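Local coordinates for protein malic enzyme (Entamoeba histolytica, PDB 3NV9) that probably catalyses the oxidative decarboxylation of malate to pyruvate with NAD or NADP as acceptor, working as an entangled dimer, at residues A[46-51]-A[457-462]; A[53-58]-A[62-67]; A[79-84]-A[372-377]; A[133-138]-A[160-165]. All blocks are in the same frame, centred on the assembly; numbering follows the deposited sequence.

Contact 1. Residues A[46-51]-A[457-462]. With SO4 (sulfate ion), chain E.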
loop_
_atom_site.group_PDB
_atom_site.type_symbol
_atom_site.label_atom_id
_atom_site.label_comp_id
_atom_site.label_asym_id
_atom_site.label_seq_id
_atom_site.Cartn_x
_atom_site.Cartn_y
_atom_site.Cartn_z
ATOM N N LYS A 46 0.128 3.463 -12.294
ATOM C CA LYS A 46 -0.337 4.825 -12.165
ATOM C C LYS A 46 0.179 5.511 -10.919
ATOM O O LYS A 46 0.297 6.726 -10.929
ATOM C CB LYS A 46 -1.862 4.900 -12.249
ATOM C CG LYS A 46 -2.393 4.656 -13.737
ATOM C CD LYS A 46 -3.910 4.521 -13.763
ATOM C CE LYS A 46 -4.401 3.220 -12.956
ATOM N NZ LYS A 46 -5.670 2.711 -13.518
ATOM N N ILE A 47 0.454 4.742 -9.862
ATOM C CA ILE A 47 0.859 5.294 -8.553
ATOM C C ILE A 47 2.210 4.733 -8.054
ATOM O O ILE A 47 2.676 3.700 -8.515
ATOM C CB ILE A 47 -0.239 5.160 -7.447
ATOM C CG1 ILE A 47 -0.404 3.695 -7.057
ATOM C CG2 ILE A 47 -1.568 5.650 -7.953
ATOM C CD1 ILE A 47 -1.416 3.460 -5.866
ATOM N N GLN A 48 2.824 5.428 -7.107
ATOM C CA GLN A 48 4.087 5.033 -6.569
ATOM C C GLN A 48 4.156 5.449 -5.115
ATOM O O GLN A 48 3.331 6.178 -4.616
ATOM C CB GLN A 48 5.210 5.677 -7.371
ATOM C CG GLN A 48 5.167 7.215 -7.362
ATOM C CD GLN A 48 6.448 7.873 -7.902
ATOM O OE1 GLN A 48 7.553 7.311 -7.846
ATOM N NE2 GLN A 48 6.274 9.050 -8.486
ATOM N N ILE A 49 5.154 4.967 -4.412
ATOM C CA ILE A 49 5.354 5.411 -3.061
ATOM C C ILE A 49 6.407 6.518 -3.081
ATOM O O ILE A 49 7.246 6.556 -3.948
ATOM C CB ILE A 49 5.740 4.216 -2.158
ATOM C CG1 ILE A 49 4.491 3.544 -1.579
ATOM C CG2 ILE A 49 6.542 4.690 -0.956
ATOM C CD1 ILE A 49 3.541 2.971 -2.572
ATOM N N MET A 50 6.352 7.436 -2.132
ATOM C CA MET A 50 7.364 8.503 -2.066
ATOM C C MET A 50 7.582 8.923 -0.604
ATOM O O MET A 50 6.638 8.898 0.172
ATOM C CB MET A 50 6.820 9.670 -2.882
ATOM C CG MET A 50 7.766 10.769 -3.174
ATOM S SD MET A 50 9.067 10.319 -4.362
ATOM C CE MET A 50 7.967 10.126 -5.774
ATOM N N PRO A 51 8.816 9.334 -0.226
ATOM C CA PRO A 51 9.013 9.837 1.119
ATOM C C PRO A 51 8.144 11.076 1.280
ATOM O O PRO A 51 7.878 11.742 0.268
ATOM C CB PRO A 51 10.485 10.255 1.116
ATOM C CG PRO A 51 11.149 9.326 0.179
ATOM C CD PRO A 51 10.097 9.259 -0.953
ATOM N N GLN A 457 2.317 17.850 -9.768
ATOM C CA GLN A 457 2.586 18.726 -10.916
ATOM C C GLN A 457 4.072 18.979 -11.048
ATOM O O GLN A 457 4.605 18.943 -12.138
ATOM C CB GLN A 457 1.768 20.043 -10.825
ATOM C CG GLN A 457 0.217 19.864 -11.148
ATOM C CD GLN A 457 -0.717 20.819 -10.317
ATOM O OE1 GLN A 457 -0.251 21.831 -9.715
ATOM N NE2 GLN A 457 -2.043 20.481 -10.279
ATOM N N LEU A 458 4.737 19.167 -9.909
ATOM C CA LEU A 458 6.154 19.405 -9.886
ATOM C C LEU A 458 6.880 18.211 -10.458
ATOM O O LEU A 458 7.847 18.398 -11.153
ATOM C CB LEU A 458 6.640 19.693 -8.464
ATOM C CG LEU A 458 8.099 20.122 -8.248
ATOM C CD1 LEU A 458 8.463 21.297 -9.206
ATOM C CD2 LEU A 458 8.330 20.554 -6.822
ATOM N N LEU A 459 6.429 16.987 -10.158
ATOM C CA LEU A 459 7.128 15.784 -10.622
ATOM C C LEU A 459 7.054 15.641 -12.156
ATOM O O LEU A 459 8.044 15.274 -12.789
ATOM C CB LEU A 459 6.606 14.534 -9.879
ATOM C CG LEU A 459 7.033 14.434 -8.415
ATOM C CD1 LEU A 459 6.595 13.177 -7.787
ATOM C CD2 LEU A 459 8.590 14.532 -8.237
ATOM N N GLN A 460 5.883 15.932 -12.736
ATOM C CA GLN A 460 5.703 16.086 -14.209
ATOM C C GLN A 460 6.523 17.236 -14.834
ATOM O O GLN A 460 7.280 17.012 -15.788
ATOM C CB GLN A 460 4.217 16.300 -14.570
ATOM C CG GLN A 460 3.323 15.261 -13.990
ATOM C CD GLN A 460 1.913 15.564 -14.207
ATOM O OE1 GLN A 460 1.401 15.418 -15.307
ATOM N NE2 GLN A 460 1.254 16.041 -13.169
ATOM N N ASP A 461 6.362 18.459 -14.307
ATOM C CA ASP A 461 7.056 19.620 -14.869
ATOM C C ASP A 461 8.553 19.374 -14.874
ATOM O O ASP A 461 9.208 19.664 -15.854
ATOM C CB ASP A 461 6.715 20.905 -14.119
ATOM C CG ASP A 461 5.262 21.290 -14.261
ATOM O OD1 ASP A 461 4.616 20.759 -15.176
ATOM O OD2 ASP A 461 4.774 22.122 -13.467
ATOM N N SER A 462 9.066 18.816 -13.779
ATOM C CA SER A 462 10.439 18.246 -13.691
ATOM C C SER A 462 10.850 17.104 -14.603
ATOM O O SER A 462 12.007 16.746 -14.600
ATOM C CB SER A 462 10.676 17.691 -12.298
ATOM O OG SER A 462 11.336 18.711 -11.601
HETATM S S SO4 E . -4.808 22.740 -9.817
HETATM O O1 SO4 E . -5.447 23.718 -8.939
HETATM O O2 SO4 E . -3.651 23.358 -10.465
HETATM O O3 SO4 E . -4.400 21.618 -8.939
HETATM O O4 SO4 E . -5.712 22.277 -10.872
#
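Gln48 is the first residue of 46-51 to reach the C-terminal end of helix 438-461, its amide nitrogen NE2 passing CD1 of Leu459 at 4.2 Å. The side chain runs out extended beyond CG, and its polar atoms bond to the second subunit: OE1 takes a hydrogen bond from Lys125 of that subunit and NE2 gives one to its Pro51 carbonyl. One residue is skipped, since in a strand alternate side chains face alternate sides, and Met50 is the next to point at the helix. Its CG lies anti to the backbone N (chi1 -169°), and the chain then bends at both chi2 and chi3, so that the terminal methyl CE comes down on Leu459 CD1, tip to tip, at 3.9 Å. Leu459 thus offers one methyl branch, CD1, to both residues. The strand itself, 47-51, pairs antiparallel with a strand of the second subunit, and Met50 also packs on Leu459 of that subunit. At the far side of the helix, Gln457 NE2 donates to O3 of a sulfate, probably from the crystallisation liquor, at 2.9 Å, and is also hydrogen-bonded to Tyr126; Arg453 holds the same ion. Across the two segments the contact is a small apolar touch, buried where the sheet continues from one subunit into the other, while the amide of Gln48 is satisfied across the dimer interface by Lys125 and Pro51 of the second subunit.

Contact 2. Residues A[53-58]-A[62-67]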
loop_
_atom_site.group_PDB
_atom_site.type_symbol
_atom_site.label_atom_id
_atom_site.label_comp_id
_atom_site.label_asym_id
_atom_site.label_seq_id
_atom_site.Cartn_x
_atom_site.Cartn_y
_atom_site.Cartn_z
ATOM N N CYS A 53 8.945 12.613 4.489
ATOM C CA CYS A 53 9.694 13.141 5.675
ATOM C C CYS A 53 11.081 13.728 5.285
ATOM O O CYS A 53 11.533 13.547 4.145
ATOM C CB CYS A 53 9.889 11.998 6.670
ATOM S SG CYS A 53 10.757 10.573 5.918
ATOM N N THR A 54 11.755 14.459 6.183
ATOM C CA THR A 54 13.053 15.028 5.785
ATOM C C THR A 54 14.105 13.960 5.600
ATOM O O THR A 54 14.230 13.058 6.404
ATOM C CB THR A 54 13.558 16.090 6.779
ATOM O OG1 THR A 54 14.782 16.613 6.323
ATOM C CG2 THR A 54 13.789 15.549 8.170
ATOM N N LEU A 55 14.885 14.076 4.536
ATOM C CA LEU A 55 16.028 13.177 4.317
ATOM C C LEU A 55 17.308 14.016 4.102
ATOM O O LEU A 55 18.121 13.772 3.196
ATOM C CB LEU A 55 15.763 12.216 3.145
ATOM C CG LEU A 55 14.448 11.412 3.186
ATOM C CD1 LEU A 55 14.105 10.902 1.799
ATOM C CD2 LEU A 55 14.592 10.292 4.128
ATOM N N ALA A 56 17.455 15.007 4.962
ATOM C CA ALA A 56 18.567 15.945 4.922
ATOM C C ALA A 56 19.948 15.333 5.212
ATOM O O ALA A 56 20.960 15.981 4.929
ATOM C CB ALA A 56 18.284 17.103 5.891
ATOM N N GLY A 57 20.016 14.121 5.778
ATOM C CA GLY A 57 21.338 13.469 6.007
ATOM C C GLY A 57 21.211 12.051 6.512
ATOM O O GLY A 57 20.224 11.694 7.115
ATOM N N PHE A 58 22.258 11.268 6.342
ATOM C CA PHE A 58 22.304 9.857 6.728
ATOM C C PHE A 58 21.754 9.625 8.151
ATOM O O PHE A 58 20.896 8.752 8.360
ATOM C CB PHE A 58 23.766 9.326 6.607
ATOM C CG PHE A 58 23.972 7.928 7.215
ATOM C CD1 PHE A 58 23.796 6.759 6.423
ATOM C CD2 PHE A 58 24.232 7.791 8.588
ATOM C CE1 PHE A 58 23.945 5.474 7.004
ATOM C CE2 PHE A 58 24.377 6.517 9.161
ATOM C CZ PHE A 58 24.231 5.366 8.373
ATOM N N ASN A 62 18.710 6.929 11.537
ATOM C CA ASN A 62 18.701 6.598 12.952
ATOM C C ASN A 62 17.453 7.014 13.721
ATOM O O ASN A 62 17.137 6.417 14.749
ATOM C CB ASN A 62 19.992 7.123 13.604
ATOM C CG ASN A 62 21.204 6.589 12.909
ATOM O OD1 ASN A 62 21.169 5.436 12.421
ATOM N ND2 ASN A 62 22.246 7.423 12.761
ATOM N N ALA A 63 16.701 7.976 13.198
ATOM C CA ALA A 63 15.402 8.306 13.776
ATOM C C ALA A 63 14.268 7.521 13.147
ATOM O O ALA A 63 13.243 7.218 13.791
ATOM C CB ALA A 63 15.120 9.835 13.650
ATOM N N TYR A 64 14.433 7.206 11.876
ATOM C CA TYR A 64 13.360 6.571 11.118
ATOM C C TYR A 64 13.389 5.037 11.225
ATOM O O TYR A 64 12.504 4.329 10.720
ATOM C CB TYR A 64 13.506 6.958 9.654
ATOM C CG TYR A 64 13.312 8.432 9.322
ATOM C CD1 TYR A 64 12.310 9.204 9.948
ATOM C CD2 TYR A 64 14.087 9.038 8.332
ATOM C CE1 TYR A 64 12.135 10.556 9.617
ATOM C CE2 TYR A 64 13.897 10.399 7.985
ATOM C CZ TYR A 64 12.937 11.132 8.643
ATOM O OH TYR A 64 12.752 12.435 8.289
ATOM N N TYR A 65 14.424 4.544 11.863
ATOM C CA TYR A 65 14.803 3.129 11.789
ATOM C C TYR A 65 15.584 2.871 13.095
ATOM O O TYR A 65 15.617 3.719 13.979
ATOM C CB TYR A 65 15.689 2.950 10.564
ATOM C CG TYR A 65 15.900 1.548 10.076
ATOM C CD1 TYR A 65 14.832 0.759 9.720
ATOM C CD2 TYR A 65 17.211 1.041 9.886
ATOM C CE1 TYR A 65 15.020 -0.521 9.247
ATOM C CE2 TYR A 65 17.435 -0.247 9.432
ATOM C CZ TYR A 65 16.308 -1.037 9.116
ATOM O OH TYR A 65 16.443 -2.315 8.604
ATOM N N THR A 66 16.238 1.736 13.226
ATOM C CA THR A 66 16.899 1.434 14.454
ATOM C C THR A 66 18.046 2.449 14.616
ATOM O O THR A 66 18.743 2.735 13.676
ATOM C CB THR A 66 17.404 -0.047 14.493
ATOM O OG1 THR A 66 17.943 -0.325 15.794
ATOM C CG2 THR A 66 18.510 -0.329 13.424
ATOM N N PRO A 67 18.240 2.988 15.809
ATOM C CA PRO A 67 17.557 2.634 17.031
ATOM C C PRO A 67 16.310 3.435 17.341
ATOM O O PRO A 67 15.428 2.912 18.069
ATOM C CB PRO A 67 18.625 2.909 18.122
ATOM C CG PRO A 67 19.322 4.105 17.617
ATOM C CD PRO A 67 19.364 3.901 16.065
#
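Two short pieces of backbone, joined by only three residues, face each other with their CA atoms 7.9 Å apart at Phe58 and Asn62 and 9.3 Å apart at Cys53 and Tyr64. The first, 53-58, is irregular; the second finishes helix 61-64 and leaves helical geometry at Tyr65, ahead of a cis peptide before Pro67. Tyr64 does most of the bridging. With CG anti to the carbonyl carbon, chi1 (-65°) carries the ring to Thr54, whose carbonyl oxygen lies in the ring plane at its edge and accepts from OH at 2.5 Å. That is shorter than expected, and the exact length is doubtful at 2.25 Å resolution. The Thr54 methyl CG2 lies 3.3 Å from the same OH, its side chain crossing that of the tyrosine at about a right angle. Over one face of the ring sits the sulfur of Cys53, SG, 3.9 Å from the ring centroid and 28° off the normal: a sulfur-aromatic contact. Leu55 adds its CD2 methyl 3.9 Å from Tyr64 CE2, approaching obliquely. The second subunit packs on both ends, through Tyr43 on Thr54 and Gly351 on Phe58 and Asn62. Chemically, the phenol meets a backbone carbonyl at its hydroxyl and sulfur on one face, which probably helps to hold the ring in place between Cys53 and Leu55 and ties the loop to the helix that follows it.

Contact 3. Residues A[79-84]-A[372-377]. With SO4 (sulfate ion), chain I.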
loop_
_atom_site.group_PDB
_atom_site.type_symbol
_atom_site.label_atom_id
_atom_site.label_comp_id
_atom_site.label_asym_id
_atom_site.label_seq_id
_atom_site.Cartn_x
_atom_site.Cartn_y
_atom_site.Cartn_z
ATOM N N ASN A 79 -0.335 2.882 23.349
ATOM C CA ASN A 79 -1.418 3.804 22.947
ATOM C C ASN A 79 -1.678 3.526 21.460
ATOM O O ASN A 79 -1.084 4.205 20.594
ATOM C CB ASN A 79 -0.983 5.273 23.201
ATOM C CG ASN A 79 -2.095 6.318 22.892
ATOM O OD1 ASN A 79 -3.250 5.984 22.640
ATOM N ND2 ASN A 79 -1.721 7.597 22.913
ATOM N N ASN A 80 -2.518 2.518 21.164
ATOM C CA ASN A 80 -2.794 2.125 19.757
ATOM C C ASN A 80 -3.284 3.302 18.905
ATOM O O ASN A 80 -2.937 3.345 17.733
ATOM C CB ASN A 80 -3.806 0.957 19.597
ATOM C CG ASN A 80 -3.215 -0.456 19.921
ATOM O OD1 ASN A 80 -2.079 -0.662 20.459
ATOM N ND2 ASN A 80 -4.007 -1.435 19.598
ATOM N N ASP A 81 -4.069 4.240 19.460
ATOM C CA ASP A 81 -4.547 5.410 18.704
ATOM C C ASP A 81 -3.424 6.287 18.219
ATOM O O ASP A 81 -3.554 6.900 17.183
ATOM C CB ASP A 81 -5.523 6.273 19.508
ATOM C CG ASP A 81 -6.830 5.540 19.800
ATOM O OD1 ASP A 81 -6.965 4.381 19.336
ATOM O OD2 ASP A 81 -7.689 6.095 20.527
ATOM N N SER A 82 -2.300 6.311 18.926
ATOM C CA SER A 82 -1.165 7.076 18.466
ATOM C C SER A 82 -0.586 6.513 17.151
ATOM O O SER A 82 0.219 7.198 16.474
ATOM C CB SER A 82 -0.068 7.184 19.532
ATOM O OG SER A 82 0.648 5.970 19.651
ATOM N N SER A 83 -0.964 5.286 16.787
ATOM C CA SER A 83 -0.592 4.820 15.423
ATOM C C SER A 83 -1.092 5.800 14.317
ATOM O O SER A 83 -0.530 5.870 13.218
ATOM C CB SER A 83 -1.079 3.387 15.135
ATOM O OG SER A 83 -2.469 3.398 14.948
ATOM N N LEU A 84 -2.141 6.552 14.631
ATOM C CA LEU A 84 -2.804 7.380 13.633
ATOM C C LEU A 84 -1.980 8.613 13.307
ATOM O O LEU A 84 -2.152 9.244 12.259
ATOM C CB LEU A 84 -4.199 7.782 14.087
ATOM C CG LEU A 84 -5.404 6.855 13.897
ATOM C CD1 LEU A 84 -5.407 6.031 12.633
ATOM C CD2 LEU A 84 -5.492 5.946 15.052
ATOM N N ILE A 372 -10.563 13.010 8.663
ATOM C CA ILE A 372 -10.123 14.173 9.445
ATOM C C ILE A 372 -10.681 14.159 10.884
ATOM O O ILE A 372 -9.959 14.345 11.841
ATOM C CB ILE A 372 -10.445 15.484 8.685
ATOM C CG1 ILE A 372 -9.291 15.810 7.686
ATOM C CG2 ILE A 372 -10.671 16.581 9.667
ATOM C CD1 ILE A 372 -9.663 16.724 6.528
ATOM N N VAL A 373 -11.964 13.882 11.014
ATOM C CA VAL A 373 -12.651 13.848 12.305
ATOM C C VAL A 373 -12.807 12.392 12.809
ATOM O O VAL A 373 -13.576 12.133 13.747
ATOM C CB VAL A 373 -14.067 14.483 12.195
ATOM C CG1 VAL A 373 -13.973 15.971 11.913
ATOM C CG2 VAL A 373 -14.880 13.758 11.096
ATOM N N ARG A 374 -12.117 11.448 12.163
ATOM C CA ARG A 374 -12.132 10.067 12.636
ATOM C C ARG A 374 -13.573 9.509 12.814
ATOM O O ARG A 374 -13.904 8.968 13.844
ATOM C CB ARG A 374 -11.296 9.931 13.931
ATOM C CG ARG A 374 -9.795 10.218 13.715
ATOM C CD ARG A 374 -8.944 9.664 14.848
ATOM N NE ARG A 374 -9.383 8.292 15.160
ATOM C CZ ARG A 374 -9.462 7.756 16.372
ATOM N NH1 ARG A 374 -9.127 8.459 17.454
ATOM N NH2 ARG A 374 -9.908 6.509 16.485
ATOM N N ALA A 375 -14.403 9.630 11.788
ATOM C CA ALA A 375 -15.699 9.005 11.851
ATOM C C ALA A 375 -15.541 7.507 11.932
ATOM O O ALA A 375 -14.670 6.888 11.265
ATOM C CB ALA A 375 -16.580 9.367 10.672
ATOM N N ARG A 376 -16.409 6.936 12.745
ATOM C CA ARG A 376 -16.442 5.497 13.007
ATOM C C ARG A 376 -17.069 4.763 11.847
ATOM O O ARG A 376 -16.650 3.658 11.532
ATOM C CB ARG A 376 -17.246 5.208 14.287
ATOM C CG ARG A 376 -16.589 5.711 15.586
ATOM C CD ARG A 376 -17.595 5.420 16.737
ATOM N NE ARG A 376 -17.372 6.220 17.921
ATOM C CZ ARG A 376 -16.512 5.895 18.890
ATOM N NH1 ARG A 376 -15.772 4.784 18.796
ATOM N NH2 ARG A 376 -16.387 6.690 19.964
ATOM N N LYS A 377 -18.040 5.379 11.196
ATOM C CA LYS A 377 -18.826 4.739 10.133
ATOM C C LYS A 377 -19.085 5.806 9.081
ATOM O O LYS A 377 -19.091 6.984 9.443
ATOM C CB LYS A 377 -20.202 4.328 10.683
ATOM C CG LYS A 377 -20.197 3.090 11.583
ATOM C CD LYS A 377 -21.394 3.039 12.638
ATOM C CE LYS A 377 -22.666 3.732 12.123
ATOM N NZ LYS A 377 -23.735 3.675 13.167
HETATM S S SO4 I . -12.990 5.104 20.356
HETATM O O1 SO4 I . -13.759 6.348 20.269
HETATM O O2 SO4 I . -11.881 5.343 21.280
HETATM O O3 SO4 I . -13.841 4.019 20.843
HETATM O O4 SO4 I . -12.462 4.703 19.054
HETATM O O HOH W 1 -10.489 8.046 20.249
#
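Arg374 and Asp81 cross at about a right angle, with the carboxylate and guanidinium planes turned 63° apart, and OD2 of Asp81 stops 4.1 Å from NH1 of Arg374. That is too far for a salt bridge, so the attraction is one of opposite charges at a distance. A water bridges the two and a sulfate, accepting from Arg374 NH1 at 3.1 Å and donating to sulfate O2, with a weak further bond to Asp81. In Arg374 the bend at chi3 (45°) brings NE to 4.4 Å from CG of Leu84, obliquely placed. The sulfate, probably from the crystallisation liquor, is gripped by Arg376 rather than by Arg374: NH1 donates to O3 at 2.9 Å in a nearly straight bond (176°) in the guanidinium plane, and NH2 makes a weaker bond to O1. Arg432 holds the same ion. On the other segment, Ser82 OG and Ser83 OG fold back on the carbonyls of Asn79 and Asn80, reinforcing the 3-10 turn that presents Asp81. Arg374, with positive phi, is the C-prime residue of the Schellman motif closing helix 363-372, so the loop departs there toward helix 380-396. Ile372 packs on helix 438-461 and Val373 and Ala375 on helix 413-428, while 79-84 runs from the end of helix 69-78 through a 3-10 turn to the start of helix 83-86; the contact lies at the surface, between the N-terminal and NAD-binding regions.

Contact 4. Residues A[133-138]-A[160-165]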
loop_
_atom_site.group_PDB
_atom_site.type_symbol
_atom_site.label_atom_id
_atom_site.label_comp_id
_atom_site.label_asym_id
_atom_site.label_seq_id
_atom_site.Cartn_x
_atom_site.Cartn_y
_atom_site.Cartn_z
ATOM N N VAL A 133 -3.857 2.575 -1.464
ATOM C CA VAL A 133 -3.291 1.605 -2.336
ATOM C C VAL A 133 -4.317 0.517 -2.719
ATOM O O VAL A 133 -5.205 0.195 -1.962
ATOM C CB VAL A 133 -1.990 0.978 -1.798
ATOM C CG1 VAL A 133 -0.842 1.979 -1.870
ATOM C CG2 VAL A 133 -2.171 0.363 -0.453
ATOM N N PRO A 134 -4.196 -0.023 -3.933
ATOM C CA PRO A 134 -5.084 -1.151 -4.250
ATOM C C PRO A 134 -4.786 -2.359 -3.315
ATOM O O PRO A 134 -3.596 -2.635 -2.992
ATOM C CB PRO A 134 -4.756 -1.448 -5.718
ATOM C CG PRO A 134 -3.410 -0.768 -5.992
ATOM C CD PRO A 134 -3.106 0.177 -4.904
ATOM N N ILE A 135 -5.840 -3.042 -2.829
ATOM C CA ILE A 135 -5.665 -4.331 -2.126
ATOM C C ILE A 135 -6.569 -5.333 -2.775
ATOM O O ILE A 135 -7.694 -5.477 -2.369
ATOM C CB ILE A 135 -6.031 -4.228 -0.644
ATOM C CG1 ILE A 135 -5.209 -3.134 0.045
ATOM C CG2 ILE A 135 -5.846 -5.585 0.116
ATOM C CD1 ILE A 135 -3.770 -3.534 0.365
ATOM N N CYS A 136 -6.088 -5.972 -3.837
ATOM C CA CYS A 136 -6.869 -6.995 -4.603
ATOM C C CYS A 136 -6.595 -8.409 -4.055
ATOM O O CYS A 136 -5.464 -8.849 -3.992
ATOM C CB CYS A 136 -6.530 -6.918 -6.096
ATOM S SG CYS A 136 -7.283 -5.502 -6.836
ATOM N N ILE A 137 -7.638 -9.092 -3.611
ATOM C CA ILE A 137 -7.469 -10.351 -2.895
ATOM C C ILE A 137 -8.231 -11.440 -3.573
ATOM O O ILE A 137 -9.176 -11.182 -4.329
ATOM C CB ILE A 137 -7.990 -10.269 -1.464
ATOM C CG1 ILE A 137 -9.553 -10.176 -1.447
ATOM C CG2 ILE A 137 -7.263 -9.128 -0.695
ATOM C CD1 ILE A 137 -10.198 -10.077 -0.013
ATOM N N ASP A 138 -7.822 -12.667 -3.288
ATOM C CA ASP A 138 -8.614 -13.827 -3.681
ATOM C C ASP A 138 -9.588 -14.110 -2.559
ATOM O O ASP A 138 -9.191 -14.318 -1.399
ATOM C CB ASP A 138 -7.710 -15.033 -3.899
ATOM C CG ASP A 138 -8.486 -16.257 -4.460
ATOM O OD1 ASP A 138 -9.742 -16.227 -4.585
ATOM O OD2 ASP A 138 -7.815 -17.238 -4.824
ATOM N N HIS A 160 -5.539 -2.862 10.832
ATOM C CA HIS A 160 -4.540 -2.238 11.688
ATOM C C HIS A 160 -3.526 -1.386 10.945
ATOM O O HIS A 160 -2.808 -0.585 11.563
ATOM C CB HIS A 160 -3.861 -3.293 12.553
ATOM C CG HIS A 160 -4.828 -3.975 13.451
ATOM N ND1 HIS A 160 -5.476 -5.147 13.093
ATOM C CD2 HIS A 160 -5.340 -3.605 14.643
ATOM C CE1 HIS A 160 -6.343 -5.464 14.034
ATOM N NE2 HIS A 160 -6.274 -4.548 14.985
ATOM N N THR A 161 -3.508 -1.564 9.622
ATOM C CA THR A 161 -2.655 -0.816 8.730
ATOM C C THR A 161 -3.305 0.523 8.329
ATOM O O THR A 161 -2.607 1.460 7.924
ATOM C CB THR A 161 -2.385 -1.709 7.464
ATOM O OG1 THR A 161 -1.613 -2.842 7.877
ATOM C CG2 THR A 161 -1.619 -0.975 6.352
ATOM N N PHE A 162 -4.638 0.594 8.410
ATOM C CA PHE A 162 -5.387 1.630 7.675
ATOM C C PHE A 162 -6.221 2.548 8.560
ATOM O O PHE A 162 -6.582 2.185 9.695
ATOM C CB PHE A 162 -6.295 1.015 6.583
ATOM C CG PHE A 162 -5.544 0.381 5.461
ATOM C CD1 PHE A 162 -4.991 1.161 4.438
ATOM C CD2 PHE A 162 -5.366 -0.985 5.419
ATOM C CE1 PHE A 162 -4.291 0.566 3.420
ATOM C CE2 PHE A 162 -4.663 -1.594 4.397
ATOM C CZ PHE A 162 -4.111 -0.813 3.393
ATOM N N GLY A 163 -6.530 3.721 8.002
ATOM C CA GLY A 163 -7.325 4.740 8.648
ATOM C C GLY A 163 -8.728 4.607 8.167
ATOM O O GLY A 163 -9.635 5.107 8.825
ATOM N N ALA A 164 -8.918 3.988 6.986
ATOM C CA ALA A 164 -10.239 3.541 6.564
ATOM C C ALA A 164 -10.161 2.419 5.544
ATOM O O ALA A 164 -9.099 2.190 4.957
ATOM C CB ALA A 164 -11.031 4.689 5.979
ATOM N N ILE A 165 -11.295 1.753 5.300
ATOM C CA ILE A 165 -11.338 0.779 4.258
ATOM C C ILE A 165 -12.361 1.150 3.216
ATOM O O ILE A 165 -13.504 1.464 3.541
ATOM C CB ILE A 165 -11.725 -0.670 4.747
ATOM C CG1 ILE A 165 -10.726 -1.212 5.755
ATOM C CG2 ILE A 165 -11.973 -1.584 3.517
ATOM C CD1 ILE A 165 -9.354 -1.302 5.250
#
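The Phe162 ring presents its edge to Val133, whose CG2 methyl sits near the ring plane, 4.4 Å from CE1. Thr161 CG2 covers part of one face, 3.7 Å above the plane and displaced toward the rim. The CD1 methyl of Ile135 comes obliquely to within 4.1 Å of CZ of Phe162, the two side chains running at each other from opposite directions. The isoleucine folds CG1 beside its backbone N (chi1 -57°), which carries the ethyl branch toward the ring. The ring of Phe92, planes at about 30° to Phe162, lies close by as well. Strand 131-136 is an outer strand of a four-stranded parallel sheet in which strand 92-97 lies between it and strand 164-167, and helix 148-158 connects 131-136 to 164-167, a right-handed crossover being the usual form of such a beta-alpha-beta connection. Phe162, just ahead of strand 164-167, therefore reaches past strand 92-97 to strand 131-136, while Ile135 also packs on Phe154 of that helix and on Val96. On the other side of strand 131-136, Pro134 and Cys136 pack on helix 114-128, and Thr161 of the second subunit hydrogen-bonds to the Cys136 carbonyl.

Along the chain the order is contact 2 first, then 4 within the span bridged by contact 3, and all three lie between the two segments of contact 1. Contacts 3 and 4 have the closest centres, 16 Å apart, though their nearest atoms are about 5 Å apart; contacts 1 and 4 touch directly, Ile47 CD1 against Pro134 CD at 3.8 Å, linking the interface strand 47-51 to strand 131-136 of the parallel sheet. Contact 2 follows on from strand 47-51, yet its centre is 22 Å from that of contact 1. Contacts 2 and 4 sit wholly in the N-terminal domain range; contact 3 reaches the NAD-binding range. All four touch the second subunit, in keeping with the entangled dimer.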